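Local coordinates for protein esterase YbfF (Escherichia coli, PDB 3BF7) that probably hydrolyses ester and thioester substrates, as an alpha/beta hydrolase whose substrate-binding crevice arises from the arrangement of its domains, at residues V121-S135 against W171-P183. The protein carries 1 engineered substitution. Numbering follows the deposited sequence.
Sequences VRRHDEIFAAINAVS and WRFNVPVLWDQYP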
loop_
_atom_site.group_PDB
_atom_site.type_symbol
_atom_site.label_atom_id
_atom_site.label_comp_id
_atom_site.label_asym_id
_atom_site.label_seq_id
_atom_site.Cartn_x
_atom_site.Cartn_y
_atom_site.Cartn_z
ATOM N N VAL A 121 -6.352 -13.457 10.820
ATOM C CA VAL A 121 -7.572 -12.892 11.386
ATOM C C VAL A 121 -8.377 -12.245 10.274
ATOM O O VAL A 121 -7.853 -11.979 9.190
ATOM C CB VAL A 121 -7.290 -11.781 12.441
ATOM C CG1 VAL A 121 -6.584 -12.361 13.653
ATOM C CG2 VAL A 121 -6.470 -10.656 11.813
ATOM N N ARG A 122 -9.661 -12.022 10.529
ATOM C CA ARG A 122 -10.508 -11.324 9.574
ATOM C C ARG A 122 -10.676 -9.948 10.206
ATOM O O ARG A 122 -11.175 -9.827 11.326
ATOM C CB ARG A 122 -11.860 -12.018 9.406
ATOM C CG ARG A 122 -11.765 -13.369 8.704
ATOM C CD ARG A 122 -13.122 -13.835 8.203
ATOM N NE ARG A 122 -13.610 -13.037 7.079
ATOM C CZ ARG A 122 -13.281 -13.239 5.805
ATOM N NH1 ARG A 122 -12.456 -14.222 5.471
ATOM N NH2 ARG A 122 -13.788 -12.460 4.860
ATOM N N ARG A 123 -10.231 -8.917 9.496
ATOM C CA ARG A 123 -10.288 -7.546 9.997
ATOM C C ARG A 123 -11.143 -6.604 9.167
ATOM O O ARG A 123 -11.195 -5.408 9.463
ATOM C CB ARG A 123 -8.875 -6.949 10.063
ATOM C CG ARG A 123 -8.140 -7.169 11.366
ATOM C CD ARG A 123 -6.938 -6.241 11.470
ATOM N NE ARG A 123 -5.851 -6.616 10.571
ATOM C CZ ARG A 123 -4.636 -6.961 10.986
ATOM N NH1 ARG A 123 -4.361 -6.978 12.280
ATOM N NH2 ARG A 123 -3.694 -7.283 10.111
ATOM N N HIS A 124 -11.816 -7.120 8.145
ATOM C CA HIS A 124 -12.602 -6.261 7.270
ATOM C C HIS A 124 -14.035 -6.689 7.020
ATOM O O HIS A 124 -14.661 -6.192 6.089
ATOM C CB HIS A 124 -11.900 -6.118 5.913
ATOM C CG HIS A 124 -10.542 -5.498 5.996
ATOM N ND1 HIS A 124 -9.427 -6.191 6.413
ATOM C CD2 HIS A 124 -10.126 -4.234 5.740
ATOM C CE1 HIS A 124 -8.383 -5.382 6.409
ATOM N NE2 HIS A 124 -8.780 -4.188 6.005
ATOM N N ASP A 125 -14.577 -7.582 7.835
ATOM C CA ASP A 125 -15.938 -8.029 7.583
ATOM C C ASP A 125 -16.979 -6.921 7.596
ATOM O O ASP A 125 -17.883 -6.911 6.761
ATOM C CB ASP A 125 -16.342 -9.122 8.568
ATOM C CG ASP A 125 -15.675 -10.452 8.272
ATOM O OD1 ASP A 125 -14.946 -10.563 7.257
ATOM O OD2 ASP A 125 -15.892 -11.395 9.063
ATOM N N GLU A 126 -16.865 -5.989 8.534
ATOM C CA GLU A 126 -17.822 -4.894 8.609
ATOM C C GLU A 126 -17.648 -3.942 7.430
ATOM O O GLU A 126 -18.620 -3.369 6.936
ATOM C CB GLU A 126 -17.671 -4.173 9.946
ATOM C CG GLU A 126 -17.943 -5.108 11.115
ATOM C CD GLU A 126 -17.584 -4.512 12.451
ATOM O OE1 GLU A 126 -18.413 -3.769 13.012
ATOM O OE2 GLU A 126 -16.466 -4.785 12.934
ATOM N N ILE A 127 -16.407 -3.779 6.977
ATOM C CA ILE A 127 -16.133 -2.933 5.820
ATOM C C ILE A 127 -16.772 -3.585 4.582
ATOM O O ILE A 127 -17.423 -2.905 3.786
ATOM C CB ILE A 127 -14.605 -2.734 5.637
ATOM C CG1 ILE A 127 -14.103 -1.718 6.670
ATOM C CG2 ILE A 127 -14.290 -2.271 4.219
ATOM C CD1 ILE A 127 -12.597 -1.593 6.733
ATOM N N PHE A 128 -16.609 -4.896 4.426
ATOM C CA PHE A 128 -17.225 -5.594 3.298
ATOM C C PHE A 128 -18.749 -5.464 3.380
ATOM O O PHE A 128 -19.417 -5.285 2.363
ATOM C CB PHE A 128 -16.841 -7.078 3.298
ATOM C CG PHE A 128 -15.559 -7.386 2.565
ATOM C CD1 PHE A 128 -15.498 -7.315 1.173
ATOM C CD2 PHE A 128 -14.426 -7.789 3.263
ATOM C CE1 PHE A 128 -14.324 -7.647 0.490
ATOM C CE2 PHE A 128 -13.248 -8.122 2.591
ATOM C CZ PHE A 128 -13.199 -8.052 1.201
ATOM N N ALA A 129 -19.295 -5.553 4.591
ATOM C CA ALA A 129 -20.739 -5.436 4.780
ATOM C C ALA A 129 -21.221 -4.046 4.361
ATOM O O ALA A 129 -22.272 -3.904 3.730
ATOM C CB ALA A 129 -21.100 -5.702 6.239
ATOM N N ALA A 130 -20.451 -3.023 4.716
ATOM C CA ALA A 130 -20.795 -1.647 4.370
ATOM C C ALA A 130 -20.742 -1.451 2.857
ATOM O O ALA A 130 -21.622 -0.819 2.268
ATOM C CB ALA A 130 -19.835 -0.683 5.054
ATOM N N ILE A 131 -19.696 -1.988 2.236
ATOM C CA ILE A 131 -19.521 -1.893 0.792
ATOM C C ILE A 131 -20.696 -2.555 0.075
ATOM O O ILE A 131 -21.266 -1.991 -0.863
ATOM C CB ILE A 131 -18.189 -2.567 0.374
ATOM C CG1 ILE A 131 -17.017 -1.688 0.820
ATOM C CG2 ILE A 131 -18.155 -2.811 -1.130
ATOM C CD1 ILE A 131 -15.664 -2.348 0.689
ATOM N N ASN A 132 -21.071 -3.745 0.529
ATOM C CA ASN A 132 -22.175 -4.469 -0.086
ATOM C C ASN A 132 -23.512 -3.768 0.133
ATOM O O ASN A 132 -24.370 -3.768 -0.752
ATOM C CB ASN A 132 -22.237 -5.901 0.454
ATOM C CG ASN A 132 -23.339 -6.721 -0.193
ATOM O OD1 ASN A 132 -24.492 -6.689 0.241
ATOM N ND2 ASN A 132 -22.991 -7.452 -1.246
ATOM N N ALA A 133 -23.687 -3.162 1.303
ATOM C CA ALA A 133 -24.926 -2.455 1.608
ATOM C C ALA A 133 -25.088 -1.277 0.652
ATOM O O ALA A 133 -26.192 -0.990 0.185
ATOM C CB ALA A 133 -24.913 -1.969 3.053
ATOM N N VAL A 134 -23.988 -0.589 0.365
ATOM C CA VAL A 134 -24.035 0.543 -0.551
ATOM C C VAL A 134 -24.439 0.060 -1.942
ATOM O O VAL A 134 -25.293 0.665 -2.593
ATOM C CB VAL A 134 -22.662 1.255 -0.640
ATOM C CG1 VAL A 134 -22.652 2.227 -1.815
ATOM C CG2 VAL A 134 -22.379 1.999 0.654
ATOM N N SER A 135 -23.832 -1.035 -2.388
ATOM C CA SER A 135 -24.125 -1.596 -3.704
ATOM C C SER A 135 -25.576 -2.046 -3.837
ATOM O O SER A 135 -26.184 -1.893 -4.895
ATOM C CB SER A 135 -23.203 -2.783 -3.991
ATOM O OG SER A 135 -21.850 -2.372 -4.049
ATOM N N TRP A 171 -18.080 0.762 -7.212
ATOM C CA TRP A 171 -16.816 0.650 -6.499
ATOM C C TRP A 171 -15.710 0.402 -7.512
ATOM O O TRP A 171 -15.853 -0.436 -8.402
ATOM C CB TRP A 171 -16.856 -0.506 -5.497
ATOM C CG TRP A 171 -17.797 -0.274 -4.365
ATOM C CD1 TRP A 171 -18.993 -0.897 -4.148
ATOM C CD2 TRP A 171 -17.633 0.668 -3.303
ATOM N NE1 TRP A 171 -19.584 -0.399 -3.012
ATOM C CE2 TRP A 171 -18.772 0.564 -2.474
ATOM C CE3 TRP A 171 -16.635 1.593 -2.970
ATOM C CZ2 TRP A 171 -18.938 1.349 -1.328
ATOM C CZ3 TRP A 171 -16.800 2.374 -1.832
ATOM C CH2 TRP A 171 -17.945 2.246 -1.025
ATOM N N ARG A 172 -14.609 1.133 -7.380
ATOM C CA ARG A 172 -13.478 0.977 -8.285
ATOM C C ARG A 172 -12.776 -0.356 -8.056
ATOM O O ARG A 172 -12.250 -0.956 -8.996
ATOM C CB ARG A 172 -12.491 2.137 -8.105
ATOM C CG ARG A 172 -12.914 3.436 -8.800
ATOM C CD ARG A 172 -12.757 3.302 -10.308
ATOM N NE ARG A 172 -13.451 4.329 -11.087
ATOM C CZ ARG A 172 -12.933 5.502 -11.440
ATOM N NH1 ARG A 172 -11.698 5.832 -11.085
ATOM N NH2 ARG A 172 -13.644 6.337 -12.187
ATOM N N PHE A 173 -12.762 -0.823 -6.809
ATOM C CA PHE A 173 -12.117 -2.096 -6.522
ATOM C C PHE A 173 -13.040 -3.282 -6.807
ATOM O O PHE A 173 -14.266 -3.150 -6.825
ATOM C CB PHE A 173 -11.558 -2.133 -5.084
ATOM C CG PHE A 173 -12.457 -1.522 -4.042
ATOM C CD1 PHE A 173 -13.684 -2.093 -3.732
ATOM C CD2 PHE A 173 -12.052 -0.385 -3.344
ATOM C CE1 PHE A 173 -14.493 -1.546 -2.734
ATOM C CE2 PHE A 173 -12.853 0.165 -2.347
ATOM C CZ PHE A 173 -14.075 -0.416 -2.044
ATOM N N ASN A 174 -12.424 -4.434 -7.054
ATOM C CA ASN A 174 -13.117 -5.677 -7.403
ATOM C C ASN A 174 -13.553 -6.418 -6.144
ATOM O O ASN A 174 -12.855 -7.314 -5.667
ATOM C CB ASN A 174 -12.158 -6.539 -8.226
ATOM C CG ASN A 174 -12.844 -7.694 -8.913
ATOM O OD1 ASN A 174 -14.000 -8.005 -8.636
ATOM N ND2 ASN A 174 -12.124 -8.346 -9.816
ATOM N N VAL A 175 -14.723 -6.065 -5.627
ATOM C CA VAL A 175 -15.213 -6.646 -4.385
ATOM C C VAL A 175 -15.268 -8.173 -4.296
ATOM O O VAL A 175 -14.752 -8.749 -3.339
ATOM C CB VAL A 175 -16.590 -6.050 -4.007
ATOM C CG1 VAL A 175 -17.034 -6.581 -2.651
ATOM C CG2 VAL A 175 -16.497 -4.527 -3.972
ATOM N N PRO A 176 -15.875 -8.854 -5.283
ATOM C CA PRO A 176 -15.935 -10.318 -5.198
ATOM C C PRO A 176 -14.569 -10.993 -5.097
ATOM O O PRO A 176 -14.405 -11.975 -4.377
ATOM C CB PRO A 176 -16.673 -10.709 -6.476
ATOM C CG PRO A 176 -17.566 -9.534 -6.718
ATOM C CD PRO A 176 -16.651 -8.366 -6.437
ATOM N N VAL A 177 -13.589 -10.469 -5.827
ATOM C CA VAL A 177 -12.252 -11.042 -5.806
ATOM C C VAL A 177 -11.524 -10.727 -4.504
ATOM O O VAL A 177 -10.840 -11.589 -3.952
ATOM C CB VAL A 177 -11.422 -10.557 -7.016
ATOM C CG1 VAL A 177 -9.975 -11.002 -6.876
ATOM C CG2 VAL A 177 -12.014 -11.130 -8.300
ATOM N N LEU A 178 -11.668 -9.502 -4.004
ATOM C CA LEU A 178 -11.009 -9.151 -2.751
ATOM C C LEU A 178 -11.576 -9.998 -1.612
ATOM O O LEU A 178 -10.868 -10.329 -0.661
ATOM C CB LEU A 178 -11.170 -7.657 -2.456
ATOM C CG LEU A 178 -10.492 -6.751 -3.495
ATOM C CD1 LEU A 178 -10.652 -5.296 -3.083
ATOM C CD2 LEU A 178 -9.016 -7.112 -3.626
ATOM N N TRP A 179 -12.852 -10.358 -1.714
ATOM C CA TRP A 179 -13.474 -11.202 -0.699
ATOM C C TRP A 179 -12.957 -12.630 -0.840
ATOM O O TRP A 179 -12.480 -13.233 0.120
ATOM C CB TRP A 179 -14.998 -11.196 -0.850
ATOM C CG TRP A 179 -15.689 -12.170 0.066
ATOM C CD1 TRP A 179 -16.044 -13.460 -0.216
ATOM C CD2 TRP A 179 -16.077 -11.935 1.423
ATOM N NE1 TRP A 179 -16.629 -14.043 0.883
ATOM C CE2 TRP A 179 -16.662 -13.129 1.904
ATOM C CE3 TRP A 179 -15.985 -10.834 2.282
ATOM C CZ2 TRP A 179 -17.155 -13.249 3.206
ATOM C CZ3 TRP A 179 -16.476 -10.954 3.576
ATOM C CH2 TRP A 179 -17.053 -12.155 4.025
ATOM N N ASP A 180 -13.043 -13.164 -2.051
ATOM C CA ASP A 180 -12.605 -14.526 -2.311
ATOM C C ASP A 180 -11.138 -14.766 -1.965
ATOM O O ASP A 180 -10.780 -15.810 -1.419
ATOM C CB ASP A 180 -12.833 -14.868 -3.782
ATOM C CG ASP A 180 -12.438 -16.285 -4.110
ATOM O OD1 ASP A 180 -13.148 -17.214 -3.671
ATOM O OD2 ASP A 180 -11.413 -16.474 -4.793
ATOM N N GLN A 181 -10.293 -13.789 -2.275
ATOM C CA GLN A 181 -8.860 -13.908 -2.040
ATOM C C GLN A 181 -8.390 -13.302 -0.724
ATOM O O GLN A 181 -7.192 -13.263 -0.451
ATOM C CB GLN A 181 -8.112 -13.251 -3.202
ATOM C CG GLN A 181 -8.447 -13.858 -4.553
ATOM C CD GLN A 181 -7.769 -15.189 -4.760
ATOM O OE1 GLN A 181 -6.569 -15.245 -5.016
ATOM N NE2 GLN A 181 -8.529 -16.274 -4.635
ATOM N N TYR A 182 -9.329 -12.854 0.102
ATOM C CA TYR A 182 -8.981 -12.216 1.366
ATOM C C TYR A 182 -7.934 -12.937 2.217
ATOM O O TYR A 182 -7.006 -12.303 2.718
ATOM C CB TYR A 182 -10.239 -11.977 2.201
ATOM C CG TYR A 182 -9.986 -11.125 3.422
ATOM C CD1 TYR A 182 -9.847 -9.740 3.318
ATOM C CD2 TYR A 182 -9.858 -11.708 4.679
ATOM C CE1 TYR A 182 -9.588 -8.954 4.439
ATOM C CE2 TYR A 182 -9.597 -10.934 5.808
ATOM C CZ TYR A 182 -9.463 -9.560 5.681
ATOM O OH TYR A 182 -9.199 -8.807 6.804
ATOM N N PRO A 183 -8.058 -14.264 2.394
ATOM C CA PRO A 183 -7.056 -14.957 3.213
ATOM C C PRO A 183 -5.624 -14.777 2.716
ATOM O O PRO A 183 -4.682 -14.782 3.509
ATOM C CB PRO A 183 -7.501 -16.417 3.144
ATOM C CG PRO A 183 -8.987 -16.310 2.981
ATOM C CD PRO A 183 -9.123 -15.192 1.972
HETATM O O HOH W 1 -13.145 -14.133 2.553
#
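Tyr182 reaches the start of helix 125-135 with its hydroxyl, which two groups grip. The backbone N of Arg123 donates to Tyr182 OH at 2.9 Å, nearly straight, while Tyr182 OH lies in the plane of the His124 imidazole, at its edge, 2.7 Å from ND1; either of that pair could be the donor. CG of Tyr182 stands anti to the backbone N (chi1 -171°), which swings the phenol across to the N-cap residue His124. Replacing Tyr182 with a phenylalanine would probably leave Arg123 N and His124 ND1 without their shared partner and the imidazole freer to turn.

Phe128 is a knob among Val175, Leu178, Trp179 and Tyr182. Trp179 points the edge of its six-membered ring at the centre of one Phe128 face, CE3 to CG 3.5 Å with planes at 89°, a T-shaped pair; Phe128 in turn offers its own edge to the Tyr182 face, offset. Arg122 brings NH2 over the rim of the Trp179 six-membered ring, its guanidinium tilted well away from parallel; CZ is 4.7 Å from the centroid, a cation-pi contact. A salt bridge from Arg122 NE to the syn lone pair of Asp125 OD1 (2.8 Å) steadies it, and one water joins Arg122 NH2 to Trp179 O.

At the far end Ile131 CG2 sits over the Trp171 pyrrole, 3.6 Å from its centroid (CH-pi), and Trp171 NE1 donates to Ile131 O at 3.2 Å, clearly bent. That carbonyl also accepts from Ser135 N on the opposite face. Helices 125-135 and 175-180 run nearly antiparallel (160°); inserted between strands 106-112 and 198-201 of the main sheet, they and their aromatic cluster probably belong to the helical cap of this alpha/beta hydrolase.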